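Local coordinates for aeromonas extracellular serine protease (Aeromonas sobria, PDB 3WQB), which cleaves peptide bonds after paired basic residues, one of them lysine, as a calcium-binding, furin-like serine protease that activates the host kallikrein/kinin system, at residues V257-N262 with F278-G283; S269-G274 with N333-A338; M478-H483 with L528-M533. The protein carries 1 engineered substitution. All blocks are in the same frame, centred on the assembly; numbering follows the deposited sequence.

Contact 1 (V257-N262 with F278-G283); sequences VVSALN and FLSATG
S280 and L261 meet through a hydroxyl and an aliphatic chain at the border of the subtilisin-type parallel sheet, where strand 255-261 pairs with strand 277-282, the outermost strand on this side. The two run in the same direction with a twist of 40° between the short segments. S280 carries OG anti to its backbone N (chi1 177°), a setting that swings the oxygen across to the neighbouring strand. There OG lies 3.4 Å from L261 CB and 3.6 Å from L261 CD1, so the leucine covers one flank of a polar atom.

S259 lies on the same face but has a different rotamer, with OG between the backbone N and the carbonyl carbon (chi1 63°), and it approaches S280 CB at 3.8 Å without bonding to that serine directly. A water joins the two hydroxyls instead, 2.9 Å from S259 OG, to which it donates, and 2.7 Å from S280 OG; it also gives a weak bond to A260 O. The S259 hydroxyl is further tied to T411 O, which holds its rotation from outside the pair.

V258, A260, L279 and A281 occupy the opposite face. V258 and A281 press on T342 of helix 335-352, while L279 reaches L365 of helix 358-368, the usual helical cover of an alpha/beta sheet. The pairing thus illustrates how the two faces can differ: that of S259, L261, S280 and T282 carries hydroxyls, two of them bridged by one buried water, while the opposite one is apolar.

The backbones alternate their donors in the parallel manner, the nearly straight F278 N to V257 O bond opening the series. At its far end G283 N gives a bond of 2.9 Å to L261 O, in the carbonyl plane, and G283 CA rests 4.2 Å from A260 CB.

Contact 2 (S269-G274 with N333-A338); sequences SYSSVG and NGTASA. Engineered in segment 333-338: A336 (natural residue Ser).
The start of helix 335-352, which carries the predicted nucleophile position of the charge relay system, meets the loop 269-274 through the phenol of Y270. G334 N donates to Y270 OH at 2.8 Å, a bond appreciably bent at the hydrogen. The ring leans obliquely against the peptide that leads into the helix, with CE1 3.4 Å from G334 CA. Y270 CG stands between its backbone N and carbonyl carbon (chi1 50°).

Beside the ring, S271 OG touches T335 CG2 at 3.5 Å. This hydroxyl donates to S272 O and accepts from A260 N of the sheet, so the threonine methyl packs against an oxygen that already has two hydrogen-bond partners.

G334, T335 and A336 belong to the Gly-Thr-Ser signature of the subtilases, in which the serine sits at the beginning of a buried helix. Here that serine is replaced by an engineered alanine, A336, which makes no direct contact with the loop but packs on H115 of the predicted relay. G334 occupies the N-cap position and has a positive phi (88°). Its carbonyl O receives both S337 N, at 2.9 Å, and A338 N, at 3.2 Å. One residue earlier, N333 O accepts from S337 OG at 2.9 Å, with the hydroxyl standing above the carbonyl plane instead of within it.

Another protein chain of the assembly comes up to the same helix start: it forms backbone hydrogen bonds with A336 and lays a basic side chain on T335 and A336. The amide of N333 turns elsewhere, its ND2 bonding to E285 O, while N333 CB lies 4.0 Å from Y270 OH.

Contact 3 (M478-H483 with L528-M533); sequences MVSLDH and LRDMRM
D482 OD1 is gripped by two nitrogens of R529, NH2 at 2.7 Å and NH1 at 2.9 Å, in an end-on salt bridge that puts both donors on one oxygen. The pair spans an antiparallel junction in the P-domain, a beta-rich domain of furin-like proteases, between strands 471-482 and 527-535. NH2 meets the syn lone pair of D482 OD1, whereas NH1 comes nearly along the C-O axis; OD1 lies close to the guanidinium plane, and the carboxylate plane is turned 35° from it. The chain of R529 bends at chi2 (-60°), turning CD toward strand 471-482. NH1 also bonds to L528 O and weakly to L481 O. L528 O therefore has two donors, L481 N and R529 NH1, on opposite faces of its carbonyl plane. The other carboxylate oxygen, D482 OD2, is paired with K526.

Between the V479-M531 and L481-L528 pairs the register slips by one residue, and D530 and M531 both face V479: a G1 beta bulge. D530 takes the left-handed backbone conformation at this corner. S480 OG takes up the spare N-H of the bulge, accepting a nearly straight bond of 3.0 Å from D530 N. A water bonds to that hydroxyl and donates to D530 OD1, linking the two side chains across the bulge.

The face of V479, L481, L528 and M531 is apolar. L481 and L528 lie side by side and point the same way, L481 CD2 being 3.9 Å from L528 CD1, and they extend toward L489 and I491 of strand 489-494, in another sheet of the domain. Farther along, M533 folds at chi3 (-76°), and its terminal CE presses on V479 CG2 at 3.4 Å, tighter than an ordinary carbon-carbon contact.

How the contacts relate
Contacts 1 and 2 form one continuous region of the catalytic domain, their centres 6 Å apart and their segments alternating along the chain. The loop 269-274 lies in the connection between the two paired strands of contact 1, and a probable hydrogen bond of 3.0 Å joins A260 N of the sheet to S271 OG; A338 CB packs 3.4 Å from S259 O. Contact 2 holds the engineered A336, at the predicted relay serine position, and the side chain of N333 is about 7 Å from that of H115. Contact 3 stands apart in the P-domain, about 27 and 25 Å from contacts 1 and 2 between centres, with a calcium ion about 11 Å from the L481 side chain.

Contact 1 (V257-N262 with F278-G283)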
loop_
_atom_site.group_PDB
_atom_site.type_symbol
_atom_site.label_atom_id
_atom_site.label_comp_id
_atom_site.label_asym_id
_atom_site.label_seq_id
_atom_site.Cartn_x
_atom_site.Cartn_y
_atom_site.Cartn_z
ATOM N N VAL A 257 3.160 -2.530 -4.464
ATOM C CA VAL A 257 2.854 -1.232 -3.854
ATOM C C VAL A 257 2.998 -0.110 -4.879
ATOM O O VAL A 257 3.995 -0.049 -5.603
ATOM C CB VAL A 257 3.722 -0.973 -2.607
ATOM C CG1 VAL A 257 3.301 0.314 -1.927
ATOM C CG2 VAL A 257 3.601 -2.122 -1.606
ATOM N N VAL A 258 1.990 0.767 -4.954
ATOM C CA VAL A 258 1.966 1.805 -5.990
ATOM C C VAL A 258 1.855 3.212 -5.447
ATOM O O VAL A 258 1.105 3.471 -4.501
ATOM C CB VAL A 258 0.856 1.564 -7.047
ATOM C CG1 VAL A 258 1.050 0.229 -7.725
ATOM C CG2 VAL A 258 -0.522 1.644 -6.435
ATOM N N SER A 259 2.609 4.109 -6.066
ATOM C CA SER A 259 2.474 5.537 -5.811
ATOM C C SER A 259 1.556 6.185 -6.858
ATOM O O SER A 259 1.256 5.593 -7.899
ATOM C CB SER A 259 3.843 6.195 -5.833
ATOM O OG SER A 259 4.446 6.088 -7.112
ATOM N N ALA A 260 1.117 7.410 -6.570
ATOM C CA ALA A 260 0.170 8.102 -7.426
ATOM C C ALA A 260 0.847 9.201 -8.234
ATOM O O ALA A 260 1.681 9.970 -7.715
ATOM C CB ALA A 260 -0.944 8.710 -6.594
ATOM N N LEU A 261 0.437 9.283 -9.498
ATOM C CA LEU A 261 0.891 10.296 -10.454
ATOM C C LEU A 261 -0.271 11.219 -10.815
ATOM O O LEU A 261 -1.416 10.771 -10.925
ATOM C CB LEU A 261 1.380 9.596 -11.735
ATOM C CG LEU A 261 2.013 10.494 -12.801
ATOM C CD1 LEU A 261 3.512 10.235 -12.868
ATOM C CD2 LEU A 261 1.352 10.283 -14.161
ATOM N N ASN A 262 0.023 12.507 -10.998
ATOM C CA ASN A 262 -1.013 13.449 -11.438
ATOM C C ASN A 262 -1.018 13.676 -12.949
ATOM O O ASN A 262 -0.182 13.127 -13.681
ATOM C CB ASN A 262 -0.972 14.764 -10.650
ATOM C CG ASN A 262 0.254 15.600 -10.941
ATOM O OD1 ASN A 262 0.832 15.538 -12.027
ATOM N ND2 ASN A 262 0.627 16.436 -9.978
ATOM N N PHE A 278 6.706 -0.160 -6.376
ATOM C CA PHE A 278 7.004 -0.942 -7.568
ATOM C C PHE A 278 6.726 -0.148 -8.843
ATOM O O PHE A 278 7.534 -0.165 -9.780
ATOM C CB PHE A 278 6.221 -2.262 -7.564
ATOM C CG PHE A 278 6.730 -3.268 -8.560
ATOM C CD1 PHE A 278 7.827 -4.057 -8.247
ATOM C CD2 PHE A 278 6.139 -3.404 -9.816
ATOM C CE1 PHE A 278 8.324 -4.979 -9.165
ATOM C CE2 PHE A 278 6.632 -4.335 -10.741
ATOM C CZ PHE A 278 7.733 -5.105 -10.411
ATOM N N LEU A 279 5.596 0.560 -8.869
ATOM C CA LEU A 279 5.171 1.336 -10.030
ATOM C C LEU A 279 4.448 2.601 -9.582
ATOM O O LEU A 279 3.898 2.670 -8.466
ATOM C CB LEU A 279 4.216 0.515 -10.913
ATOM C CG LEU A 279 4.758 -0.699 -11.654
ATOM C CD1 LEU A 279 3.615 -1.591 -12.047
ATOM C CD2 LEU A 279 5.579 -0.265 -12.864
ATOM N N SER A 280 4.434 3.577 -10.484
ATOM C CA SER A 280 3.567 4.742 -10.407
ATOM C C SER A 280 2.344 4.511 -11.292
ATOM O O SER A 280 2.455 3.986 -12.406
ATOM C CB SER A 280 4.333 5.964 -10.916
ATOM O OG SER A 280 3.534 7.144 -10.937
ATOM N N ALA A 281 1.172 4.897 -10.802
ATOM C CA ALA A 281 -0.020 4.873 -11.626
ATOM C C ALA A 281 -0.866 6.097 -11.344
ATOM O O ALA A 281 -0.609 6.832 -10.399
ATOM C CB ALA A 281 -0.794 3.554 -11.423
ATOM N N THR A 282 -1.876 6.298 -12.178
ATOM C CA THR A 282 -2.692 7.509 -12.175
ATOM C C THR A 282 -3.566 7.658 -10.929
ATOM O O THR A 282 -4.354 6.780 -10.604
ATOM C CB THR A 282 -3.573 7.539 -13.424
ATOM O OG1 THR A 282 -4.164 6.247 -13.602
ATOM C CG2 THR A 282 -2.732 7.817 -14.641
ATOM N N GLY A 283 -3.409 8.786 -10.244
ATOM C CA GLY A 283 -4.251 9.125 -9.098
ATOM C C GLY A 283 -4.740 10.568 -9.079
ATOM O O GLY A 283 -5.726 10.860 -8.420
HETATM O O HOH W 1 3.900 8.473 -8.648
#

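Contact 2 (S269-G274 with N333-A338)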
loop_
_atom_site.group_PDB
_atom_site.type_symbol
_atom_site.label_atom_id
_atom_site.label_comp_id
_atom_site.label_asym_id
_atom_site.label_seq_id
_atom_site.Cartn_x
_atom_site.Cartn_y
_atom_site.Cartn_z
ATOM N N SER A 269 0.786 15.348 -5.281
ATOM C CA SER A 269 1.269 16.093 -4.127
ATOM C C SER A 269 1.365 15.244 -2.857
ATOM O O SER A 269 2.375 15.281 -2.160
ATOM C CB SER A 269 0.356 17.307 -3.893
ATOM O OG SER A 269 -0.994 16.908 -3.706
ATOM N N TYR A 270 0.312 14.469 -2.596
ATOM C CA TYR A 270 0.137 13.731 -1.348
ATOM C C TYR A 270 0.817 12.351 -1.316
ATOM O O TYR A 270 0.888 11.736 -0.253
ATOM C CB TYR A 270 -1.370 13.534 -1.090
ATOM C CG TYR A 270 -2.060 12.974 -2.309
ATOM C CD1 TYR A 270 -1.899 11.637 -2.661
ATOM C CD2 TYR A 270 -2.806 13.797 -3.160
ATOM C CE1 TYR A 270 -2.487 11.118 -3.807
ATOM C CE2 TYR A 270 -3.412 13.289 -4.303
ATOM C CZ TYR A 270 -3.239 11.948 -4.626
ATOM O OH TYR A 270 -3.816 11.409 -5.754
ATOM N N SER A 271 1.324 11.855 -2.442
ATOM C CA SER A 271 1.698 10.426 -2.490
ATOM C C SER A 271 2.857 10.052 -1.579
ATOM O O SER A 271 3.910 10.694 -1.609
ATOM C CB SER A 271 2.074 9.993 -3.906
ATOM O OG SER A 271 2.188 8.572 -3.985
ATOM N N SER A 272 2.668 8.984 -0.804
ATOM C CA SER A 272 3.791 8.380 -0.104
ATOM C C SER A 272 4.749 7.775 -1.119
ATOM O O SER A 272 4.357 7.471 -2.253
ATOM C CB SER A 272 3.311 7.319 0.881
ATOM O OG SER A 272 2.482 7.913 1.873
ATOM N N VAL A 273 6.014 7.631 -0.725
ATOM C CA VAL A 273 7.065 7.129 -1.609
ATOM C C VAL A 273 8.049 6.330 -0.779
ATOM O O VAL A 273 8.045 6.418 0.449
ATOM C CB VAL A 273 7.816 8.279 -2.352
ATOM C CG1 VAL A 273 6.846 9.090 -3.208
ATOM C CG2 VAL A 273 8.582 9.195 -1.385
ATOM N N GLY A 274 8.878 5.529 -1.444
ATOM C CA GLY A 274 9.873 4.724 -0.737
ATOM C C GLY A 274 10.456 3.634 -1.614
ATOM O O GLY A 274 10.036 3.440 -2.755
ATOM N N ASN A 333 -9.475 10.110 -6.036
ATOM C CA ASN A 333 -8.051 10.399 -6.135
ATOM C C ASN A 333 -7.243 9.458 -5.243
ATOM O O ASN A 333 -7.734 8.415 -4.814
ATOM C CB ASN A 333 -7.789 11.863 -5.760
ATOM C CG ASN A 333 -8.040 12.137 -4.295
ATOM O OD1 ASN A 333 -8.567 11.284 -3.578
ATOM N ND2 ASN A 333 -7.650 13.325 -3.832
ATOM N N GLY A 334 -5.993 9.821 -4.985
ATOM C CA GLY A 334 -5.184 9.129 -4.004
ATOM C C GLY A 334 -4.409 7.950 -4.547
ATOM O O GLY A 334 -4.566 7.541 -5.707
ATOM N N THR A 335 -3.554 7.406 -3.695
ATOM C CA THR A 335 -2.990 6.108 -4.009
ATOM C C THR A 335 -4.116 5.073 -4.078
ATOM O O THR A 335 -3.942 4.016 -4.689
ATOM C CB THR A 335 -1.834 5.709 -3.076
ATOM O OG1 THR A 335 -2.253 5.777 -1.705
ATOM C CG2 THR A 335 -0.626 6.598 -3.313
ATOM N N ALA A 336 -5.284 5.393 -3.508
ATOM C CA ALA A 336 -6.475 4.538 -3.700
ATOM C C ALA A 336 -7.006 4.534 -5.120
ATOM O O ALA A 336 -7.845 3.693 -5.440
ATOM C CB ALA A 336 -7.598 4.919 -2.794
ATOM N N SER A 337 -6.562 5.484 -5.944
ATOM C CA SER A 337 -6.855 5.498 -7.382
ATOM C C SER A 337 -5.714 4.906 -8.203
ATOM O O SER A 337 -5.945 4.282 -9.229
ATOM C CB SER A 337 -7.152 6.926 -7.837
ATOM O OG SER A 337 -8.423 7.335 -7.361
ATOM N N ALA A 338 -4.478 5.102 -7.746
ATOM C CA ALA A 338 -3.329 4.459 -8.378
ATOM C C ALA A 338 -3.456 2.937 -8.306
ATOM O O ALA A 338 -3.072 2.223 -9.238
ATOM C CB ALA A 338 -2.051 4.918 -7.732
#

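Contact 3 (M478-H483 with L528-M533)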
loop_
_atom_site.group_PDB
_atom_site.type_symbol
_atom_site.label_atom_id
_atom_site.label_comp_id
_atom_site.label_asym_id
_atom_site.label_seq_id
_atom_site.Cartn_x
_atom_site.Cartn_y
_atom_site.Cartn_z
ATOM N N MET A 478 14.901 -6.734 8.118
ATOM C CA MET A 478 14.336 -6.392 9.424
ATOM C C MET A 478 15.427 -5.718 10.226
ATOM O O MET A 478 16.586 -6.121 10.140
ATOM C CB MET A 478 13.823 -7.628 10.156
ATOM C CG MET A 478 12.574 -8.206 9.520
ATOM S SD MET A 478 11.916 -9.581 10.469
ATOM C CE MET A 478 13.215 -10.808 10.316
ATOM N N VAL A 479 15.064 -4.673 10.967
ATOM C CA VAL A 479 16.039 -3.921 11.780
ATOM C C VAL A 479 15.565 -3.800 13.224
ATOM O O VAL A 479 14.380 -3.547 13.488
ATOM C CB VAL A 479 16.336 -2.501 11.200
ATOM C CG1 VAL A 479 17.338 -1.749 12.088
ATOM C CG2 VAL A 479 16.883 -2.599 9.794
ATOM N N SER A 480 16.506 -3.999 14.143
ATOM C CA SER A 480 16.287 -3.737 15.561
ATOM C C SER A 480 17.376 -2.795 16.044
ATOM O O SER A 480 18.559 -3.023 15.795
ATOM C CB SER A 480 16.303 -5.036 16.368
ATOM O OG SER A 480 15.228 -5.862 15.954
ATOM N N LEU A 481 16.961 -1.718 16.706
ATOM C CA LEU A 481 17.887 -0.724 17.236
ATOM C C LEU A 481 17.214 0.064 18.348
ATOM O O LEU A 481 15.984 0.105 18.440
ATOM C CB LEU A 481 18.409 0.206 16.121
ATOM C CG LEU A 481 17.427 1.065 15.320
ATOM C CD1 LEU A 481 17.047 2.333 16.086
ATOM C CD2 LEU A 481 18.049 1.436 13.982
ATOM N N ASP A 482 18.035 0.691 19.185
ATOM C CA ASP A 482 17.554 1.674 20.154
ATOM C C ASP A 482 17.978 3.063 19.729
ATOM O O ASP A 482 19.130 3.276 19.344
ATOM C CB ASP A 482 18.128 1.399 21.543
ATOM C CG ASP A 482 17.570 0.139 22.182
ATOM O OD1 ASP A 482 16.481 -0.328 21.783
ATOM O OD2 ASP A 482 18.226 -0.370 23.111
ATOM N N HIS A 483 17.041 4.002 19.794
ATOM C CA HIS A 483 17.315 5.408 19.517
ATOM C C HIS A 483 16.153 6.245 20.014
ATOM O O HIS A 483 14.989 5.904 19.790
ATOM C CB HIS A 483 17.524 5.647 18.018
ATOM C CG HIS A 483 18.074 6.997 17.695
ATOM N ND1 HIS A 483 17.292 8.130 17.658
ATOM C CD2 HIS A 483 19.328 7.393 17.374
ATOM C CE1 HIS A 483 18.046 9.172 17.352
ATOM N NE2 HIS A 483 19.284 8.752 17.167
ATOM N N LEU A 528 13.469 0.448 17.167
ATOM C CA LEU A 528 12.894 -0.482 16.203
ATOM C C LEU A 528 13.057 -1.892 16.720
ATOM O O LEU A 528 14.093 -2.221 17.286
ATOM C CB LEU A 528 13.603 -0.360 14.852
ATOM C CG LEU A 528 13.646 1.013 14.173
ATOM C CD1 LEU A 528 14.318 0.891 12.814
ATOM C CD2 LEU A 528 12.254 1.616 14.044
ATOM N N ARG A 529 12.027 -2.710 16.526
ATOM C CA ARG A 529 12.065 -4.121 16.903
ATOM C C ARG A 529 11.540 -4.937 15.726
ATOM O O ARG A 529 10.328 -4.968 15.477
ATOM C CB ARG A 529 11.225 -4.385 18.165
ATOM C CG ARG A 529 11.784 -3.792 19.473
ATOM C CD ARG A 529 13.172 -4.344 19.790
ATOM N NE ARG A 529 13.713 -3.863 21.064
ATOM C CZ ARG A 529 14.422 -2.746 21.210
ATOM N NH1 ARG A 529 14.679 -1.960 20.168
ATOM N NH2 ARG A 529 14.880 -2.409 22.403
ATOM N N ASP A 530 12.456 -5.559 14.984
ATOM C CA ASP A 530 12.116 -6.309 13.762
ATOM C C ASP A 530 11.228 -5.489 12.819
ATOM O O ASP A 530 10.240 -5.989 12.271
ATOM C CB ASP A 530 11.434 -7.649 14.085
ATOM C CG ASP A 530 12.356 -8.656 14.755
ATOM O OD1 ASP A 530 13.589 -8.566 14.597
ATOM O OD2 ASP A 530 11.816 -9.561 15.431
ATOM N N MET A 531 11.564 -4.215 12.650
ATOM C CA MET A 531 10.832 -3.404 11.690
ATOM C C MET A 531 11.240 -3.830 10.288
ATOM O O MET A 531 12.424 -3.856 9.968
ATOM C CB MET A 531 11.087 -1.916 11.877
ATOM C CG MET A 531 10.219 -1.108 10.931
ATOM S SD MET A 531 10.508 0.645 10.971
ATOM C CE MET A 531 10.176 1.062 9.265
ATOM N N ARG A 532 10.254 -4.163 9.461
ATOM C CA ARG A 532 10.528 -4.692 8.130
ATOM C C ARG A 532 10.467 -3.603 7.065
ATOM O O ARG A 532 9.607 -2.703 7.113
ATOM C CB ARG A 532 9.578 -5.843 7.780
ATOM C CG ARG A 532 10.024 -6.653 6.567
ATOM C CD ARG A 532 9.108 -7.818 6.288
ATOM N NE ARG A 532 7.740 -7.348 6.088
ATOM C CZ ARG A 532 6.665 -8.125 6.092
ATOM N NH1 ARG A 532 6.787 -9.431 6.291
ATOM N NH2 ARG A 532 5.464 -7.587 5.905
ATOM N N MET A 533 11.407 -3.684 6.120
ATOM C CA MET A 533 11.436 -2.796 4.964
ATOM C C MET A 533 11.750 -3.623 3.723
ATOM O O MET A 533 12.398 -4.674 3.815
ATOM C CB MET A 533 12.486 -1.702 5.148
ATOM C CG MET A 533 12.186 -0.756 6.297
ATOM S SD MET A 533 13.651 0.020 7.016
ATOM C CE MET A 533 14.301 -1.340 7.967
HETATM O O HOH W 2 15.615 -7.104 13.503
#